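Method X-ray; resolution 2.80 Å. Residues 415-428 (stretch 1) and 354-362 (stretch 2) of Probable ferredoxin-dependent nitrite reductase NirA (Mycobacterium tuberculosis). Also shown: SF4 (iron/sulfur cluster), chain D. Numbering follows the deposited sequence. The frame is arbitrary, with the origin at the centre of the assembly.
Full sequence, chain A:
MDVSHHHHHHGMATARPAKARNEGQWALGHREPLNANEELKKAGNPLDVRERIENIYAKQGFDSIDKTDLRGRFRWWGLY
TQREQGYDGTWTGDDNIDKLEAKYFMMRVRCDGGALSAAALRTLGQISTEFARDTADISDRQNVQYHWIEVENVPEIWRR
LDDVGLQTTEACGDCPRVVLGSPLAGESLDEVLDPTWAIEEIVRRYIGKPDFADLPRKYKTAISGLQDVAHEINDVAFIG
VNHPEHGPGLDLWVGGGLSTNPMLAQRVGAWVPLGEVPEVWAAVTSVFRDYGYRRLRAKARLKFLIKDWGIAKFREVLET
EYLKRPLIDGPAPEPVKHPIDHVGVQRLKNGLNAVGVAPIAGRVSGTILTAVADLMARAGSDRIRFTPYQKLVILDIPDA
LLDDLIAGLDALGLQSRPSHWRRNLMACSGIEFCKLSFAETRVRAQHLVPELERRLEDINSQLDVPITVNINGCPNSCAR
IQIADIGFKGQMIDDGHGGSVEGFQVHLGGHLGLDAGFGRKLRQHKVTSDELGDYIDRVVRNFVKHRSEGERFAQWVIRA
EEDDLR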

# COMPACT_ATOMS: atom_id res chain seq x y z
N GLN A 415 -5.41 -16.13 -11.18
CA GLN A 415 -5.20 -16.21 -12.63
C GLN A 415 -3.90 -15.56 -13.00
O GLN A 415 -3.66 -14.44 -12.57
CB GLN A 415 -6.35 -15.53 -13.38
CG GLN A 415 -7.72 -15.97 -12.87
CD GLN A 415 -8.89 -15.43 -13.68
OE1 GLN A 415 -8.77 -14.44 -14.43
NE2 GLN A 415 -10.04 -16.08 -13.53
N SER A 416 -3.08 -16.25 -13.77
CA SER A 416 -1.88 -15.67 -14.36
C SER A 416 -2.19 -14.99 -15.70
O SER A 416 -1.38 -14.19 -16.21
CB SER A 416 -0.83 -16.74 -14.53
OG SER A 416 -1.40 -17.87 -15.12
N ARG A 417 -3.36 -15.29 -16.24
CA ARG A 417 -3.87 -14.63 -17.44
C ARG A 417 -5.24 -14.04 -17.14
O ARG A 417 -6.27 -14.52 -17.64
CB ARG A 417 -3.99 -15.59 -18.61
CG ARG A 417 -2.67 -16.15 -19.15
CD ARG A 417 -3.02 -17.28 -20.11
NE ARG A 417 -1.92 -18.09 -20.63
CZ ARG A 417 -2.11 -19.14 -21.45
NH1 ARG A 417 -3.35 -19.48 -21.83
NH2 ARG A 417 -1.08 -19.86 -21.91
N PRO A 418 -5.28 -12.99 -16.33
CA PRO A 418 -6.58 -12.40 -16.05
C PRO A 418 -7.03 -11.46 -17.15
O PRO A 418 -6.23 -11.04 -17.97
CB PRO A 418 -6.32 -11.59 -14.77
CG PRO A 418 -4.88 -11.17 -14.92
CD PRO A 418 -4.18 -12.28 -15.64
N SER A 419 -8.31 -11.14 -17.13
CA SER A 419 -8.85 -10.07 -17.95
C SER A 419 -8.26 -8.75 -17.46
O SER A 419 -7.79 -8.66 -16.32
CB SER A 419 -10.38 -10.02 -17.85
OG SER A 419 -10.81 -9.45 -16.61
N HIS A 420 -8.28 -7.75 -18.34
CA HIS A 420 -7.87 -6.38 -18.02
C HIS A 420 -8.39 -5.94 -16.68
O HIS A 420 -7.65 -5.43 -15.82
CB HIS A 420 -8.48 -5.41 -19.05
CG HIS A 420 -7.91 -5.55 -20.42
ND1 HIS A 420 -6.79 -4.84 -20.82
CD2 HIS A 420 -8.25 -6.35 -21.45
CE1 HIS A 420 -6.47 -5.20 -22.06
NE2 HIS A 420 -7.35 -6.11 -22.46
N TRP A 421 -9.70 -6.15 -16.53
CA TRP A 421 -10.48 -5.69 -15.40
C TRP A 421 -10.03 -6.29 -14.11
O TRP A 421 -9.79 -5.59 -13.14
CB TRP A 421 -11.96 -6.02 -15.60
CG TRP A 421 -12.42 -5.41 -16.85
CD1 TRP A 421 -12.78 -6.05 -18.00
CD2 TRP A 421 -12.44 -4.02 -17.14
NE1 TRP A 421 -13.07 -5.13 -18.98
CE2 TRP A 421 -12.87 -3.87 -18.47
CE3 TRP A 421 -12.15 -2.87 -16.38
CZ2 TRP A 421 -13.01 -2.64 -19.08
CZ3 TRP A 421 -12.30 -1.64 -16.97
CH2 TRP A 421 -12.73 -1.53 -18.31
N ARG A 422 -9.91 -7.61 -14.09
CA ARG A 422 -9.43 -8.29 -12.89
C ARG A 422 -7.99 -7.93 -12.57
O ARG A 422 -7.58 -7.85 -11.42
CB ARG A 422 -9.53 -9.79 -13.08
CG ARG A 422 -9.25 -10.61 -11.86
CD ARG A 422 -8.95 -12.03 -12.30
NE ARG A 422 -9.60 -13.02 -11.46
CZ ARG A 422 -10.91 -13.27 -11.48
NH1 ARG A 422 -11.75 -12.63 -12.30
NH2 ARG A 422 -11.37 -14.21 -10.65
N ARG A 423 -7.21 -7.76 -13.62
CA ARG A 423 -5.83 -7.45 -13.51
C ARG A 423 -5.59 -6.09 -12.92
O ARG A 423 -4.76 -5.93 -12.04
CB ARG A 423 -5.21 -7.47 -14.90
CG ARG A 423 -3.79 -6.99 -14.87
CD ARG A 423 -3.07 -7.52 -16.01
NE ARG A 423 -1.69 -7.09 -15.98
CZ ARG A 423 -0.80 -7.46 -16.89
NH1 ARG A 423 -1.18 -8.22 -17.92
NH2 ARG A 423 0.44 -7.04 -16.80
N ASN A 424 -6.32 -5.12 -13.42
CA ASN A 424 -5.99 -3.72 -13.16
C ASN A 424 -6.83 -3.01 -12.10
O ASN A 424 -6.69 -1.81 -11.92
CB ASN A 424 -6.05 -2.95 -14.48
CG ASN A 424 -5.00 -3.40 -15.44
OD1 ASN A 424 -3.85 -3.49 -15.09
ND2 ASN A 424 -5.40 -3.73 -16.66
N LEU A 425 -7.67 -3.73 -11.38
CA LEU A 425 -8.53 -3.10 -10.40
C LEU A 425 -7.92 -3.22 -9.01
O LEU A 425 -7.42 -4.26 -8.62
CB LEU A 425 -9.95 -3.70 -10.44
CG LEU A 425 -10.95 -3.16 -9.39
CD1 LEU A 425 -12.36 -3.16 -9.92
CD2 LEU A 425 -10.91 -3.91 -8.04
N MET A 426 -7.98 -2.15 -8.23
CA MET A 426 -7.68 -2.24 -6.81
C MET A 426 -8.84 -1.65 -6.01
O MET A 426 -9.61 -0.83 -6.51
CB MET A 426 -6.39 -1.50 -6.44
CG MET A 426 -5.11 -2.12 -6.98
SD MET A 426 -3.57 -1.36 -6.34
CE MET A 426 -3.96 0.37 -6.27
N ALA A 427 -8.94 -2.08 -4.76
CA ALA A 427 -9.92 -1.55 -3.84
C ALA A 427 -9.34 -1.63 -2.44
O ALA A 427 -8.46 -2.45 -2.17
CB ALA A 427 -11.20 -2.35 -3.91
N CYS A 428 -9.81 -0.76 -1.55
CA CYS A 428 -9.39 -0.78 -0.16
C CYS A 428 -10.32 -1.72 0.61
O CYS A 428 -11.11 -2.45 0.01
CB CYS A 428 -9.47 0.63 0.41
SG CYS A 428 -11.17 1.26 0.65
FE1 SF4 D . -10.63 4.92 3.89
FE2 SF4 D . -8.46 3.27 3.71
FE3 SF4 D . -10.64 2.54 5.20
FE4 SF4 D . -10.61 2.53 2.48
S1 SF4 D . -9.37 1.18 3.87
S2 SF4 D . -12.30 3.37 3.83
S3 SF4 D . -9.43 4.43 1.98
S4 SF4 D . -9.24 4.32 5.63
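Stretch 2 354-362: AVGVAPIAG

Stretch 2 begins as an extended strand, Ala354 to Val357, which started earlier in the chain. From Ala358 on it is loop. Pro359 has phi/psi of -75/-167, and Ile360 (-104/104) is still fairly extended. The chain then turns at Ala361 (53/47) and Gly362 (77/-5). At Gly362 the positive phi by itself favours glycine; Ala361 takes a positive phi as well.

Ser416 and Val357 lie close, CA to CA 4.4 Å. The CA atoms of Arg422 and Ile360 are 6.0 Å apart, and those of Met426 and Ala361 are 4.8 Å apart. Residue numbers thus rise together along the contact as a whole. At the Ser416 end the contacts run against this direction, from Gln415 with Ala358 to Ser416 with Gly356 and Val355. Between the first and last of these CA pairs, stretch 1 takes ten residues and stretch 2 takes four. The extra length of stretch 1 is taken up by a loop and a short helix that starts at His420. Ser419 caps this helix: Ser419 OG accepts from Arg422 N at 3.2 Å. Together the stretches bury 503 Å², both sides summed.

One direct hydrogen bond joins the stretches. Ala358 N donates to Gln415 O at 2.9 Å, with an angle of 146° at the hydrogen. The same carbonyl receives a CA-H...O contact, Val357 CA to Gln415 O, at 3.3 Å. A second contact of this kind runs the other way, from Ser416 CA to Gly356 O, at 3.4 Å. Backbone atoms therefore carry the polar part of this end of the contact.

A water adds an indirect polar link. Water 1 donates to Ala358 O at 2.8 Å and accepts from Arg422 NE at 2.5 Å, which is short. It bridges the arginine side chain to the backbone of stretch 2. Ala358 thus has both its N and its O engaged, one directly and one through water.

The Arg422 side chain also packs against stretch 2. Arg422 CD is 3.7 Å from Ala358 O, which lies at the edge of the guanidinium, near its plane. Ile360 CD1 lies over one face of the group, 3.8 Å from Arg422 NH2. Both side chains leave their backbones sideways, but their ends come nearer to the opposing stretch.

Apolar contacts centre on two alanines. Ala358 points its CB toward stretch 1, where Pro418 CG is 3.8 Å from Ala358 CB. Ala361 also points toward stretch 1. Ala361 CB is 4.0 Å from Leu425 CD2 and 4.0 Å from Ala427 CB, and so touches two residues of the strand 425-427. Met426, between them, turns its CB away. Elsewhere along the contact, Val355 CG1 is 4.1 Å from Ser416 CB, and Val357 CG1 is 4.3 Å from Ser416 CB.

Beyond this packing, Cys428 points away from stretch 2. Cys428 SG binds FE4 of the iron/sulfur cluster SF4 at 2.3 Å.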

# COMPACT_ATOMS: atom_id res chain seq x y z
N ALA A 354 9.29 -16.84 -13.24
CA ALA A 354 8.38 -16.23 -12.27
C ALA A 354 6.95 -16.16 -12.85
O ALA A 354 6.76 -15.79 -14.00
CB ALA A 354 8.85 -14.81 -11.92
N VAL A 355 5.97 -16.45 -12.01
CA VAL A 355 4.57 -16.48 -12.41
C VAL A 355 3.80 -15.54 -11.48
O VAL A 355 3.78 -15.75 -10.28
CB VAL A 355 4.02 -17.92 -12.28
CG1 VAL A 355 2.52 -18.00 -12.53
CG2 VAL A 355 4.77 -18.84 -13.21
N GLY A 356 3.19 -14.49 -12.03
CA GLY A 356 2.38 -13.57 -11.21
C GLY A 356 0.89 -13.85 -11.37
O GLY A 356 0.41 -14.08 -12.49
N VAL A 357 0.15 -13.84 -10.27
CA VAL A 357 -1.27 -14.13 -10.32
C VAL A 357 -2.06 -12.99 -9.74
O VAL A 357 -1.59 -12.25 -8.89
CB VAL A 357 -1.67 -15.40 -9.54
CG1 VAL A 357 -1.26 -16.62 -10.30
CG2 VAL A 357 -1.09 -15.41 -8.14
N ALA A 358 -3.30 -12.88 -10.21
CA ALA A 358 -4.14 -11.74 -9.89
C ALA A 358 -5.40 -12.21 -9.21
O ALA A 358 -6.30 -12.72 -9.87
CB ALA A 358 -4.52 -10.95 -11.17
N PRO A 359 -5.48 -12.02 -7.90
CA PRO A 359 -6.75 -12.21 -7.25
C PRO A 359 -7.62 -11.00 -7.58
O PRO A 359 -7.29 -10.24 -8.50
CB PRO A 359 -6.38 -12.28 -5.76
CG PRO A 359 -4.96 -11.75 -5.65
CD PRO A 359 -4.40 -11.58 -6.99
N ILE A 360 -8.73 -10.83 -6.87
CA ILE A 360 -9.59 -9.68 -7.05
C ILE A 360 -9.35 -8.74 -5.86
O ILE A 360 -9.81 -9.00 -4.75
CB ILE A 360 -11.07 -10.11 -7.11
CG1 ILE A 360 -11.35 -10.88 -8.40
CG2 ILE A 360 -11.98 -8.89 -7.00
CD1 ILE A 360 -12.80 -11.33 -8.57
N ALA A 361 -8.62 -7.66 -6.11
CA ALA A 361 -8.36 -6.64 -5.12
C ALA A 361 -7.79 -7.23 -3.86
O ALA A 361 -8.28 -6.94 -2.80
CB ALA A 361 -9.63 -5.90 -4.79
N GLY A 362 -6.80 -8.11 -3.98
CA GLY A 362 -6.07 -8.64 -2.84
C GLY A 362 -6.76 -9.72 -2.02
O GLY A 362 -6.15 -10.29 -1.10
O HOH W 1 -8.79 -13.68 -9.19